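Local atomic coordinates of AtFKBP42 (Arabidopsis thaliana, PDB entry 2F4E), a protein that belongs to the FKBP-type peptidyl-prolyl isomerase family, takes part in regulating MDR-type ABC transporters and modulates uptake of MRP substrates into the vacuole. Residues A[49-54]-A[122-127]; A[75-80]-A[150-155]; A[62-67]-A[97-102]; A[126-131]-A[146-151]; A[68-73]-A[156-161]. All coordinates share one frame; numbering follows the deposited sequence.

Contact 1. Residues A[49-54]-A[122-127]; sequences EKVSKQ and ALVHVG
The imidazole of H125 meets the carboxamide of Q54 at its edge: OE1 lies near the ring plane, 3.5 Å from H125 NE2, with the amide and ring planes 55° apart. S52 OG comes to the same ring obliquely and sits 3.3 Å from H125 CB. These groups ride on one face of an antiparallel strand pair, 51-54 against 122-126, in the curved sheet of the FKBP fold. Q54 CG is anti to the carbonyl carbon (chi1 -65°) and the chain runs extended beyond it, crossing L123; its OE1 rests 3.3 Å from L123 CD1. The polar ends of both flat groups have firmer partners elsewhere: Q54 NE2 bonds to the carbonyl oxygens of V40 and S42, and H125 ND1 to K79 NZ. V51, K53, V124 and V126 occupy the other face. There V51 CG1 packs 4.1 Å from V124 CG1, and K53 CD lies against A122 CB before the chain bends at chi3 and its NZ bonds to S115 OG. V124 carries this apolar layer on to Y151 of the next strand. Paired backbone hydrogen bonds join S52 with H125 and Q54 with L123, where the two strand directions differ by 161°. The ladder ends just beyond the strands, where G127 N reaches K50 O at 2.8 Å in a nearly straight bond.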
# COMPACT_ATOMS: atom_id res chain seq x y z
N GLU A 49 -4.49 12.87 5.23
CA GLU A 49 -5.64 13.53 4.61
C GLU A 49 -6.12 12.64 3.46
O GLU A 49 -7.32 12.41 3.31
CB GLU A 49 -5.24 14.92 4.10
CG GLU A 49 -6.40 15.91 3.89
CD GLU A 49 -7.17 16.23 5.18
OE1 GLU A 49 -6.54 16.53 6.22
OE2 GLU A 49 -8.42 16.17 5.14
N LYS A 50 -5.17 12.13 2.67
CA LYS A 50 -5.48 11.27 1.53
C LYS A 50 -5.12 9.80 1.69
O LYS A 50 -4.91 9.10 0.70
CB LYS A 50 -4.82 11.82 0.26
CG LYS A 50 -5.28 13.23 -0.12
CD LYS A 50 -6.81 13.32 -0.11
CE LYS A 50 -7.32 14.62 -0.75
NZ LYS A 50 -8.80 14.66 -0.74
N VAL A 51 -5.05 9.32 2.93
CA VAL A 51 -4.73 7.93 3.19
C VAL A 51 -5.50 7.37 4.38
O VAL A 51 -5.57 8.00 5.43
CB VAL A 51 -3.22 7.74 3.48
CG1 VAL A 51 -2.91 6.26 3.67
CG2 VAL A 51 -2.38 8.30 2.35
N SER A 52 -6.08 6.19 4.20
CA SER A 52 -6.83 5.52 5.27
C SER A 52 -6.61 4.02 5.18
O SER A 52 -6.23 3.51 4.12
CB SER A 52 -8.32 5.87 5.18
OG SER A 52 -8.86 5.47 3.94
N LYS A 53 -6.87 3.30 6.27
CA LYS A 53 -6.61 1.85 6.29
C LYS A 53 -7.59 0.98 7.06
O LYS A 53 -8.20 1.40 8.04
CB LYS A 53 -5.22 1.60 6.88
CG LYS A 53 -4.83 0.13 6.99
CD LYS A 53 -3.48 -0.08 7.67
CE LYS A 53 -3.54 0.28 9.13
NZ LYS A 53 -2.23 0.07 9.79
N GLN A 54 -7.73 -0.26 6.60
CA GLN A 54 -8.58 -1.28 7.22
C GLN A 54 -7.69 -2.51 7.38
O GLN A 54 -7.16 -3.02 6.40
CB GLN A 54 -9.73 -1.66 6.30
CG GLN A 54 -10.75 -0.60 5.99
CD GLN A 54 -11.90 -1.16 5.17
OE1 GLN A 54 -11.72 -1.58 4.02
NE2 GLN A 54 -13.08 -1.19 5.76
N ALA A 122 -3.46 -5.58 5.16
CA ALA A 122 -4.50 -4.57 5.21
C ALA A 122 -4.84 -3.94 3.88
O ALA A 122 -4.13 -4.12 2.89
CB ALA A 122 -4.10 -3.47 6.17
N LEU A 123 -5.94 -3.21 3.87
CA LEU A 123 -6.39 -2.50 2.68
C LEU A 123 -5.96 -1.06 2.86
O LEU A 123 -6.11 -0.50 3.95
CB LEU A 123 -7.90 -2.57 2.55
CG LEU A 123 -8.55 -3.93 2.30
CD1 LEU A 123 -10.07 -3.73 2.11
CD2 LEU A 123 -7.94 -4.60 1.06
N VAL A 124 -5.40 -0.46 1.82
CA VAL A 124 -4.97 0.92 1.92
C VAL A 124 -5.62 1.75 0.82
O VAL A 124 -5.43 1.50 -0.38
CB VAL A 124 -3.43 1.05 1.83
CG1 VAL A 124 -3.02 2.47 2.14
CG2 VAL A 124 -2.75 0.09 2.79
N HIS A 125 -6.39 2.73 1.26
CA HIS A 125 -7.11 3.63 0.37
C HIS A 125 -6.26 4.86 0.19
O HIS A 125 -6.01 5.60 1.14
CB HIS A 125 -8.45 3.97 0.99
CG HIS A 125 -9.29 2.77 1.26
ND1 HIS A 125 -10.06 2.16 0.29
CD2 HIS A 125 -9.44 2.02 2.38
CE1 HIS A 125 -10.65 1.10 0.80
NE2 HIS A 125 -10.29 0.99 2.08
N VAL A 126 -5.84 5.08 -1.05
CA VAL A 126 -4.97 6.20 -1.36
C VAL A 126 -5.51 7.19 -2.38
O VAL A 126 -5.88 6.82 -3.50
CB VAL A 126 -3.62 5.67 -1.88
CG1 VAL A 126 -2.69 6.83 -2.16
CG2 VAL A 126 -3.03 4.70 -0.87
N GLY A 127 -5.54 8.46 -1.99
CA GLY A 127 -6.02 9.48 -2.89
C GLY A 127 -5.03 9.57 -4.03
O GLY A 127 -3.83 9.36 -3.82

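Contact 2. Residues A[75-80]-A[150-155]; sequences RAWTKN and LYEVEV
R75 and E152 lie side by side and point the same way, and R75 NH1 closes a salt bridge to E152 OE1 at 2.9 Å. The nitrogen meets that oxygen from above the carboxylate, 49° out of its plane. R75 CG is anti to the carbonyl carbon (chi1 -66°) and the chain runs extended from CG to NE, alongside E152. The same OE1 also sits at the edge of the W77 indole, 3.4 Å from W77 CH2, with ring and carboxylate planes only 16° apart. W77 CZ3 packs on E152 CB, and W77 CE3 lies 4.0 Å from L150 CD2, giving this face of the sheet an apolar patch beside its ion pair. K79, crossing L150 at about a right angle, brings CE near L150 CB. On the other face A76 CB stands 3.7 Å from Y151 CE1. Further out, R75 NE forms a second salt bridge, with D87 OD2, so the guanidinium serves two carboxylates, while R121 NH2 offers E152 OE2 a weak, long ion pair. An alanine in place of R75 would probably leave E152 OE1 without its salt-bridge mate and D87 without its partner charge. Backbone bonds set the register: R75 pairs with E152 and W77 with L150, both hydrogen-bonded antiparallel pairs. Two long neighbouring strands, 69-78 and 149-158, running antiparallel through the sheet are typical of the FKBP fold.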
# COMPACT_ATOMS: atom_id res chain seq x y z
N ARG A 75 -1.36 -5.93 -3.98
CA ARG A 75 -2.15 -5.86 -5.20
C ARG A 75 -2.66 -4.44 -5.26
O ARG A 75 -2.88 -3.81 -4.22
CB ARG A 75 -3.33 -6.82 -5.17
CG ARG A 75 -2.96 -8.28 -5.14
CD ARG A 75 -4.19 -9.16 -5.31
NE ARG A 75 -3.85 -10.57 -5.27
CZ ARG A 75 -3.75 -11.31 -4.16
NH1 ARG A 75 -3.98 -10.77 -2.97
NH2 ARG A 75 -3.39 -12.58 -4.26
N ALA A 76 -2.84 -3.91 -6.46
CA ALA A 76 -3.32 -2.56 -6.59
C ALA A 76 -4.47 -2.51 -7.58
O ALA A 76 -4.42 -3.14 -8.64
CB ALA A 76 -2.20 -1.64 -7.04
N TRP A 77 -5.51 -1.76 -7.22
CA TRP A 77 -6.70 -1.64 -8.05
C TRP A 77 -7.08 -0.17 -8.15
O TRP A 77 -7.00 0.57 -7.15
CB TRP A 77 -7.88 -2.36 -7.40
CG TRP A 77 -7.86 -3.85 -7.40
CD1 TRP A 77 -8.28 -4.66 -8.41
CD2 TRP A 77 -7.47 -4.70 -6.33
NE1 TRP A 77 -8.17 -5.97 -8.04
CE2 TRP A 77 -7.67 -6.03 -6.76
CE3 TRP A 77 -6.96 -4.48 -5.04
CZ2 TRP A 77 -7.39 -7.13 -5.96
CZ3 TRP A 77 -6.68 -5.57 -4.24
CH2 TRP A 77 -6.89 -6.88 -4.70
N THR A 78 -7.49 0.27 -9.33
CA THR A 78 -7.96 1.63 -9.51
C THR A 78 -9.36 1.56 -8.92
O THR A 78 -10.11 0.62 -9.21
CB THR A 78 -8.08 2.03 -10.98
OG1 THR A 78 -8.69 0.96 -11.73
CG2 THR A 78 -6.70 2.33 -11.56
N LYS A 79 -9.71 2.52 -8.08
CA LYS A 79 -11.02 2.54 -7.44
C LYS A 79 -12.22 2.63 -8.36
O LYS A 79 -13.21 1.98 -8.13
CB LYS A 79 -11.08 3.70 -6.45
CG LYS A 79 -10.28 3.51 -5.19
CD LYS A 79 -11.13 2.89 -4.10
CE LYS A 79 -10.50 3.11 -2.74
NZ LYS A 79 -11.50 2.90 -1.65
N ASN A 80 -12.12 3.41 -9.43
CA ASN A 80 -13.29 3.55 -10.26
C ASN A 80 -13.60 2.59 -11.40
O ASN A 80 -14.57 2.80 -12.14
CB ASN A 80 -13.44 5.00 -10.73
CG ASN A 80 -14.17 5.85 -9.69
OD1 ASN A 80 -13.57 6.35 -8.73
ND2 ASN A 80 -15.48 6.00 -9.87
N LEU A 150 -6.66 1.49 -4.50
CA LEU A 150 -6.88 0.58 -3.40
C LEU A 150 -5.68 -0.35 -3.39
O LEU A 150 -5.21 -0.79 -4.45
CB LEU A 150 -8.15 -0.25 -3.59
CG LEU A 150 -8.34 -1.30 -2.49
CD1 LEU A 150 -8.71 -0.61 -1.21
CD2 LEU A 150 -9.43 -2.29 -2.85
N TYR A 151 -5.18 -0.65 -2.21
CA TYR A 151 -4.06 -1.56 -2.07
C TYR A 151 -4.38 -2.62 -1.03
O TYR A 151 -5.03 -2.35 -0.03
CB TYR A 151 -2.80 -0.83 -1.60
CG TYR A 151 -2.20 0.16 -2.56
CD1 TYR A 151 -1.45 -0.25 -3.66
CD2 TYR A 151 -2.33 1.53 -2.32
CE1 TYR A 151 -0.82 0.69 -4.48
CE2 TYR A 151 -1.71 2.46 -3.12
CZ TYR A 151 -0.96 2.05 -4.19
OH TYR A 151 -0.37 3.01 -4.95
N GLU A 152 -3.94 -3.83 -1.31
CA GLU A 152 -4.11 -4.93 -0.39
C GLU A 152 -2.65 -5.26 -0.16
O GLU A 152 -2.00 -5.90 -0.99
CB GLU A 152 -4.82 -6.10 -1.06
CG GLU A 152 -5.09 -7.25 -0.09
CD GLU A 152 -5.46 -8.56 -0.77
OE1 GLU A 152 -5.65 -8.60 -2.00
OE2 GLU A 152 -5.57 -9.58 -0.06
N VAL A 153 -2.12 -4.80 0.97
CA VAL A 153 -0.72 -5.03 1.26
C VAL A 153 -0.40 -5.89 2.48
O VAL A 153 -1.03 -5.79 3.53
CB VAL A 153 0.04 -3.69 1.39
CG1 VAL A 153 -0.67 -2.78 2.38
CG2 VAL A 153 1.47 -3.93 1.85
N GLU A 154 0.60 -6.75 2.33
CA GLU A 154 1.05 -7.59 3.42
C GLU A 154 2.55 -7.40 3.58
O GLU A 154 3.33 -7.69 2.67
CB GLU A 154 0.73 -9.07 3.16
CG GLU A 154 1.26 -9.95 4.28
CD GLU A 154 0.84 -11.39 4.16
OE1 GLU A 154 -0.04 -11.70 3.34
OE2 GLU A 154 1.42 -12.22 4.90
N VAL A 155 2.94 -6.91 4.75
CA VAL A 155 4.33 -6.66 5.05
C VAL A 155 5.06 -7.93 5.48
O VAL A 155 4.72 -8.56 6.47
CB VAL A 155 4.48 -5.61 6.18
CG1 VAL A 155 5.93 -5.27 6.40
CG2 VAL A 155 3.69 -4.36 5.84

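Contact 3. Residues A[62-67]-A[97-102]; sequences SKPSKY and LVLGKE
P64 and L99 meet at about a right angle, the proline ring offering CG to L99 CD1 at 3.9 Å. L99 CG is anti to the carbonyl carbon (chi1 -67°), and its CD1 also reaches the carbonyl oxygen of S65, 3.8 Å away. Y67 is turned differently: its CB points away from 97-102, yet the ring stays close enough to present its edge to the turn. L99 O lies in the ring plane, 3.6 Å from Y67 CD1, and G100 CA lies near the same rim. One face of the phenol carries its own neighbour, K66 CB, 4.0 Å above the ring centre. The same L99 O also takes a short CH...O contact from Y67 CA at 2.9 Å, while Y67 O touches V98 CG1 more loosely. The surface met by Y67 is a type II beta turn from V98 to K101, closed by K101 N bonding to V98 O. G100 takes backbone angles that call for glycine. G100 N donates to E102 OE1 at 3.2 Å, a side-chain bond that ties the turn to the residue following it. The contact thus joins the loop before strand 69-78 to the end of strand 95-98, with L99 packed on C70 of strand 69-78 and on A110 of helix 107-113, and S65 OG bonded to E160 beyond strand 149-158.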
# COMPACT_ATOMS: atom_id res chain seq x y z
N SER A 62 6.81 -4.14 16.56
CA SER A 62 6.53 -2.72 16.50
C SER A 62 6.43 -2.23 15.07
O SER A 62 6.79 -2.95 14.13
CB SER A 62 7.64 -1.94 17.24
OG SER A 62 7.69 -2.33 18.60
N LYS A 63 5.92 -1.02 14.91
CA LYS A 63 5.80 -0.40 13.61
C LYS A 63 7.23 -0.08 13.20
O LYS A 63 8.11 0.03 14.06
CB LYS A 63 4.97 0.88 13.70
CG LYS A 63 3.47 0.62 13.73
CD LYS A 63 2.69 1.67 14.50
CE LYS A 63 2.72 3.04 13.83
NZ LYS A 63 1.82 4.01 14.56
N PRO A 64 7.48 0.07 11.90
CA PRO A 64 8.84 0.38 11.44
C PRO A 64 9.21 1.81 11.73
O PRO A 64 8.35 2.65 11.95
CB PRO A 64 8.76 0.12 9.95
CG PRO A 64 7.36 0.60 9.64
CD PRO A 64 6.55 -0.00 10.76
N SER A 65 10.51 2.09 11.73
CA SER A 65 10.97 3.44 11.96
C SER A 65 11.11 4.10 10.60
O SER A 65 11.02 3.43 9.57
CB SER A 65 12.32 3.42 12.68
OG SER A 65 13.24 2.56 12.03
N LYS A 66 11.29 5.41 10.60
CA LYS A 66 11.45 6.13 9.34
C LYS A 66 12.73 5.62 8.71
O LYS A 66 13.68 5.24 9.40
CB LYS A 66 11.58 7.64 9.59
CG LYS A 66 10.48 8.23 10.44
CD LYS A 66 10.41 9.75 10.33
CE LYS A 66 11.66 10.44 10.89
NZ LYS A 66 11.47 11.92 10.90
N TYR A 67 12.75 5.58 7.38
CA TYR A 67 13.94 5.13 6.66
C TYR A 67 14.18 3.62 6.71
O TYR A 67 15.18 3.11 6.21
CB TYR A 67 15.17 5.88 7.20
CG TYR A 67 14.97 7.39 7.32
CD1 TYR A 67 14.07 8.06 6.48
CD2 TYR A 67 15.71 8.14 8.24
CE1 TYR A 67 13.90 9.44 6.56
CE2 TYR A 67 15.54 9.55 8.33
CZ TYR A 67 14.63 10.18 7.48
OH TYR A 67 14.44 11.54 7.53
N LEU A 97 10.73 -1.76 -0.23
CA LEU A 97 10.35 -0.36 -0.16
C LEU A 97 11.12 0.33 0.97
O LEU A 97 10.95 -0.02 2.14
CB LEU A 97 8.85 -0.25 0.10
CG LEU A 97 8.25 1.15 0.22
CD1 LEU A 97 8.17 1.80 -1.15
CD2 LEU A 97 6.86 1.04 0.81
N VAL A 98 11.96 1.30 0.62
CA VAL A 98 12.71 2.02 1.64
C VAL A 98 11.94 3.29 2.00
O VAL A 98 11.88 4.24 1.22
CB VAL A 98 14.14 2.38 1.16
CG1 VAL A 98 14.87 3.16 2.23
CG2 VAL A 98 14.91 1.12 0.83
N LEU A 99 11.33 3.28 3.18
CA LEU A 99 10.57 4.42 3.65
C LEU A 99 11.41 5.70 3.63
O LEU A 99 12.52 5.73 4.17
CB LEU A 99 10.09 4.15 5.07
CG LEU A 99 9.06 3.02 5.12
CD1 LEU A 99 8.90 2.48 6.55
CD2 LEU A 99 7.75 3.55 4.59
N GLY A 100 10.88 6.74 2.99
CA GLY A 100 11.59 8.00 2.90
C GLY A 100 12.30 8.13 1.56
O GLY A 100 12.73 9.21 1.18
N LYS A 101 12.41 7.02 0.83
CA LYS A 101 13.05 7.06 -0.48
C LYS A 101 12.21 6.35 -1.53
O LYS A 101 12.71 6.03 -2.62
CB LYS A 101 14.45 6.44 -0.41
CG LYS A 101 15.42 7.25 0.47
CD LYS A 101 16.89 6.83 0.29
CE LYS A 101 17.83 7.80 1.03
NZ LYS A 101 17.77 9.22 0.52
N GLU A 102 10.93 6.13 -1.22
CA GLU A 102 10.04 5.45 -2.16
C GLU A 102 9.75 6.32 -3.37
O GLU A 102 9.86 7.55 -3.31
CB GLU A 102 8.70 5.10 -1.48
CG GLU A 102 7.68 6.26 -1.40
CD GLU A 102 7.82 7.12 -0.13
OE1 GLU A 102 8.51 6.68 0.82
OE2 GLU A 102 7.24 8.24 -0.10

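Contact 4. Residues A[126-131]-A[146-151]; sequences VGWELA and MADLLY
Between V126 and L149 the sheet pairs the two ends of a long connection, in the position of the loop that, in related FKBP domains, borders the ligand pocket. V126 N bonds to L149 O and L149 N to V126 O, both at 3.0 Å. Past this pair the W128 indole is sandwiched. M146 CB sits over the five-membered ring, 3.5 Å from its centroid and 6° off the normal, a CH-pi contact. M146 runs alongside the indole, its SD making an oblique Met-aromatic contact with the six-membered ring. E129 OE1 lies over the opposite face, 3.5 Å above the plane. W128 CG is held in the crowded position between backbone N and carbonyl carbon (chi1 55°), which sets it 3.2 Å from M146 CA, the latter lying over the ring face. D148 OD1 fixes the start of this 3-10 turn by accepting from W128 N at 2.8 Å, nearly along its C-O axis. Deeper in, V126 CG2 touches the edge of the Y151 ring at CE2, 3.4 Å away, and A131 CB meets L149 CD1. A water bonds to both L130 O and Y151 OH. The contact bridges strands 121-126 and 149-158, L149 reaches T78 of strand 69-78, and Y151 and L130 turn to helix 107-113.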
# COMPACT_ATOMS: atom_id res chain seq x y z
N VAL A 126 -5.84 5.08 -1.05
CA VAL A 126 -4.97 6.20 -1.36
C VAL A 126 -5.51 7.19 -2.38
O VAL A 126 -5.88 6.82 -3.50
CB VAL A 126 -3.62 5.67 -1.88
CG1 VAL A 126 -2.69 6.83 -2.16
CG2 VAL A 126 -3.03 4.70 -0.87
N GLY A 127 -5.54 8.46 -1.99
CA GLY A 127 -6.02 9.48 -2.89
C GLY A 127 -5.03 9.57 -4.03
O GLY A 127 -3.83 9.36 -3.82
N TRP A 128 -5.51 9.86 -5.23
CA TRP A 128 -4.64 9.97 -6.38
C TRP A 128 -3.48 10.94 -6.16
O TRP A 128 -2.41 10.75 -6.72
CB TRP A 128 -5.43 10.37 -7.63
CG TRP A 128 -6.24 11.60 -7.51
CD1 TRP A 128 -7.56 11.69 -7.20
CD2 TRP A 128 -5.78 12.95 -7.69
NE1 TRP A 128 -7.96 13.00 -7.18
CE2 TRP A 128 -6.88 13.80 -7.48
CE3 TRP A 128 -4.54 13.52 -8.02
CZ2 TRP A 128 -6.79 15.20 -7.58
CZ3 TRP A 128 -4.45 14.92 -8.12
CH2 TRP A 128 -5.57 15.74 -7.90
N GLU A 129 -3.69 11.97 -5.34
CA GLU A 129 -2.63 12.94 -5.08
C GLU A 129 -1.35 12.23 -4.63
O GLU A 129 -0.24 12.63 -4.99
CB GLU A 129 -3.06 13.94 -4.00
CG GLU A 129 -4.19 14.89 -4.41
CD GLU A 129 -5.57 14.34 -4.05
OE1 GLU A 129 -5.76 13.11 -4.13
OE2 GLU A 129 -6.47 15.15 -3.70
N LEU A 130 -1.50 11.18 -3.85
CA LEU A 130 -0.35 10.44 -3.36
C LEU A 130 -0.03 9.22 -4.23
O LEU A 130 0.79 8.38 -3.85
CB LEU A 130 -0.61 10.03 -1.90
CG LEU A 130 -0.93 11.21 -0.97
CD1 LEU A 130 -1.24 10.73 0.42
CD2 LEU A 130 0.25 12.17 -0.92
N ALA A 131 -0.65 9.13 -5.40
CA ALA A 131 -0.44 8.01 -6.32
C ALA A 131 0.13 8.46 -7.67
O ALA A 131 1.24 8.98 -7.73
CB ALA A 131 -1.74 7.28 -6.52
N MET A 146 -6.07 11.39 -11.99
CA MET A 146 -6.76 11.55 -10.70
C MET A 146 -7.53 10.29 -10.33
O MET A 146 -8.70 10.35 -9.95
CB MET A 146 -7.70 12.77 -10.76
CG MET A 146 -7.01 14.05 -11.26
SD MET A 146 -8.07 15.52 -11.43
CE MET A 146 -9.36 14.86 -12.53
N ALA A 147 -6.87 9.14 -10.43
CA ALA A 147 -7.51 7.88 -10.09
C ALA A 147 -7.18 7.39 -8.68
O ALA A 147 -6.05 7.00 -8.41
CB ALA A 147 -7.13 6.81 -11.12
N ASP A 148 -8.17 7.42 -7.79
CA ASP A 148 -7.94 6.94 -6.44
C ASP A 148 -7.63 5.46 -6.53
O ASP A 148 -8.14 4.77 -7.41
CB ASP A 148 -9.18 7.16 -5.56
CG ASP A 148 -9.31 8.59 -5.09
OD1 ASP A 148 -8.27 9.26 -4.96
OD2 ASP A 148 -10.45 9.06 -4.84
N LEU A 149 -6.81 4.97 -5.62
CA LEU A 149 -6.41 3.58 -5.63
C LEU A 149 -6.72 2.81 -4.36
O LEU A 149 -6.99 3.39 -3.30
CB LEU A 149 -4.91 3.50 -5.89
CG LEU A 149 -4.33 4.23 -7.09
CD1 LEU A 149 -2.84 3.94 -7.15
CD2 LEU A 149 -5.01 3.78 -8.37
N LEU A 150 -6.66 1.49 -4.50
CA LEU A 150 -6.88 0.58 -3.40
C LEU A 150 -5.68 -0.35 -3.39
O LEU A 150 -5.21 -0.79 -4.45
CB LEU A 150 -8.15 -0.25 -3.59
CG LEU A 150 -8.34 -1.30 -2.49
CD1 LEU A 150 -8.71 -0.61 -1.21
CD2 LEU A 150 -9.43 -2.29 -2.85
N TYR A 151 -5.18 -0.65 -2.21
CA TYR A 151 -4.06 -1.56 -2.07
C TYR A 151 -4.38 -2.62 -1.03
O TYR A 151 -5.03 -2.35 -0.03
CB TYR A 151 -2.80 -0.83 -1.60
CG TYR A 151 -2.20 0.16 -2.56
CD1 TYR A 151 -1.45 -0.25 -3.66
CD2 TYR A 151 -2.33 1.53 -2.32
CE1 TYR A 151 -0.82 0.69 -4.48
CE2 TYR A 151 -1.71 2.46 -3.12
CZ TYR A 151 -0.96 2.05 -4.19
OH TYR A 151 -0.37 3.01 -4.95
O HOH W 1 0.75 5.18 -3.43

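Contact 5. Residues A[68-73]-A[156-161]; sequences STCFLH and IGFDET
Buried S68 is the tight, bonded part of the contact, and the exposed residues D159 and E160 close over it. The hydroxyl of S68, anti to its backbone N (chi1 176°), donates to E160 O at 3.1 Å and presses on F158 CB. T69 N bonds to D159 OD1 at 2.8 Å, coming from above the carboxylate, 48° out of its plane, and T69 O takes D159 N in return. An alanine at S68 would probably leave E160 O without this donor and open a small gap beside F158 CB. C70 SG lies at the edge of the F158 ring, 3.9 Å from CD2. Further along, strands 69-73 and 156-158 meet in a classic beta bulge: I156 and G157 both face F71, whose O accepts from both nitrogens, and G157 adopts backbone angles that call for glycine. The apolar side is looser. F71 and I156 touch through their CB atoms at 3.9 Å while the phenyl leads away. I156 CD1 approaches H73 CD2 obliquely at 4.1 Å; the H73 ring itself stacks on W89.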
# COMPACT_ATOMS: atom_id res chain seq x y z
N SER A 68 13.25 2.90 7.32
CA SER A 68 13.33 1.44 7.41
C SER A 68 13.14 0.74 6.06
O SER A 68 12.42 1.22 5.18
CB SER A 68 12.28 0.93 8.40
OG SER A 68 12.26 -0.49 8.45
N THR A 69 13.78 -0.41 5.89
CA THR A 69 13.63 -1.20 4.68
C THR A 69 12.47 -2.17 4.90
O THR A 69 12.43 -2.91 5.89
CB THR A 69 14.91 -2.00 4.36
OG1 THR A 69 15.95 -1.08 4.01
CG2 THR A 69 14.67 -2.95 3.21
N CYS A 70 11.52 -2.15 3.98
CA CYS A 70 10.36 -3.01 4.09
C CYS A 70 10.22 -3.96 2.91
O CYS A 70 10.39 -3.58 1.75
CB CYS A 70 9.10 -2.15 4.20
SG CYS A 70 9.28 -0.66 5.24
N PHE A 71 9.90 -5.20 3.23
CA PHE A 71 9.68 -6.22 2.21
C PHE A 71 8.20 -6.51 2.26
O PHE A 71 7.66 -6.79 3.34
CB PHE A 71 10.52 -7.45 2.52
CG PHE A 71 11.98 -7.25 2.23
CD1 PHE A 71 12.45 -7.27 0.92
CD2 PHE A 71 12.86 -6.97 3.26
CE1 PHE A 71 13.79 -7.00 0.64
CE2 PHE A 71 14.20 -6.69 2.99
CZ PHE A 71 14.66 -6.71 1.68
N LEU A 72 7.54 -6.42 1.12
CA LEU A 72 6.10 -6.63 1.09
C LEU A 72 5.50 -7.12 -0.22
O LEU A 72 6.09 -6.99 -1.30
CB LEU A 72 5.40 -5.33 1.50
CG LEU A 72 5.54 -4.19 0.49
CD1 LEU A 72 4.23 -3.97 -0.21
CD2 LEU A 72 5.97 -2.92 1.19
N HIS A 73 4.31 -7.71 -0.09
CA HIS A 73 3.53 -8.20 -1.22
C HIS A 73 2.33 -7.26 -1.30
O HIS A 73 1.91 -6.71 -0.29
CB HIS A 73 3.02 -9.61 -0.96
CG HIS A 73 3.94 -10.69 -1.43
ND1 HIS A 73 4.46 -10.72 -2.71
CD2 HIS A 73 4.38 -11.82 -0.83
CE1 HIS A 73 5.18 -11.81 -2.87
NE2 HIS A 73 5.15 -12.50 -1.73
N ILE A 156 6.05 -8.32 4.69
CA ILE A 156 6.85 -9.50 5.00
C ILE A 156 7.72 -9.16 6.22
O ILE A 156 8.10 -10.05 6.99
CB ILE A 156 7.74 -9.89 3.79
CG1 ILE A 156 6.86 -10.25 2.60
CG2 ILE A 156 8.65 -11.05 4.16
CD1 ILE A 156 7.60 -10.73 1.41
N GLY A 157 8.04 -7.88 6.37
CA GLY A 157 8.85 -7.45 7.50
C GLY A 157 9.76 -6.30 7.15
O GLY A 157 9.96 -6.01 5.98
N PHE A 158 10.30 -5.64 8.19
CA PHE A 158 11.23 -4.52 8.02
C PHE A 158 12.54 -4.75 8.78
O PHE A 158 12.60 -5.56 9.71
CB PHE A 158 10.62 -3.19 8.48
CG PHE A 158 9.24 -3.28 9.02
CD1 PHE A 158 9.01 -3.78 10.29
CD2 PHE A 158 8.15 -2.81 8.26
CE1 PHE A 158 7.73 -3.81 10.82
CE2 PHE A 158 6.84 -2.83 8.78
CZ PHE A 158 6.64 -3.34 10.07
N ASP A 159 13.58 -4.04 8.39
CA ASP A 159 14.87 -4.24 9.03
C ASP A 159 15.14 -3.38 10.25
O ASP A 159 16.00 -3.71 11.06
CB ASP A 159 16.00 -4.07 7.99
CG ASP A 159 16.25 -2.62 7.61
OD1 ASP A 159 15.36 -1.77 7.82
OD2 ASP A 159 17.34 -2.33 7.09
N GLU A 160 14.39 -2.30 10.41
CA GLU A 160 14.58 -1.40 11.55
C GLU A 160 13.24 -1.02 12.18
O GLU A 160 12.39 -0.38 11.54
CB GLU A 160 15.33 -0.14 11.09
CG GLU A 160 15.85 0.73 12.23
CD GLU A 160 16.19 2.14 11.77
OE1 GLU A 160 17.04 2.31 10.87
OE2 GLU A 160 15.60 3.09 12.33
N THR A 161 13.03 -1.40 13.43
CA THR A 161 11.77 -1.11 14.11
C THR A 161 11.92 -0.18 15.32
O THR A 161 12.99 -0.10 15.91
CB THR A 161 11.09 -2.41 14.58
OG1 THR A 161 9.97 -2.08 15.41
CG2 THR A 161 12.05 -3.27 15.38

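How the contacts relate
Contacts 1 and 2 are the buried ones; contacts 3, 4 and 5 lie further out and are partly buried. Contacts 2 and 5 pair the same two strands, 69-78 and 149-158, at positions about 18 Å apart between centres: an ion pair beside an indole in one, a bulge and side-chain-to-backbone bonds in the other. Contact 4 shares V126 and G127 with contact 1, and L150 and Y151 with contact 2, so the three form one continuous patch, also tied by V124 N to Y151 O. Contact 3, which lacks a strand pair and relies on turn packing, adjoins contact 5 at the other end of the sheet, about 20 Å from contact 4 between centres.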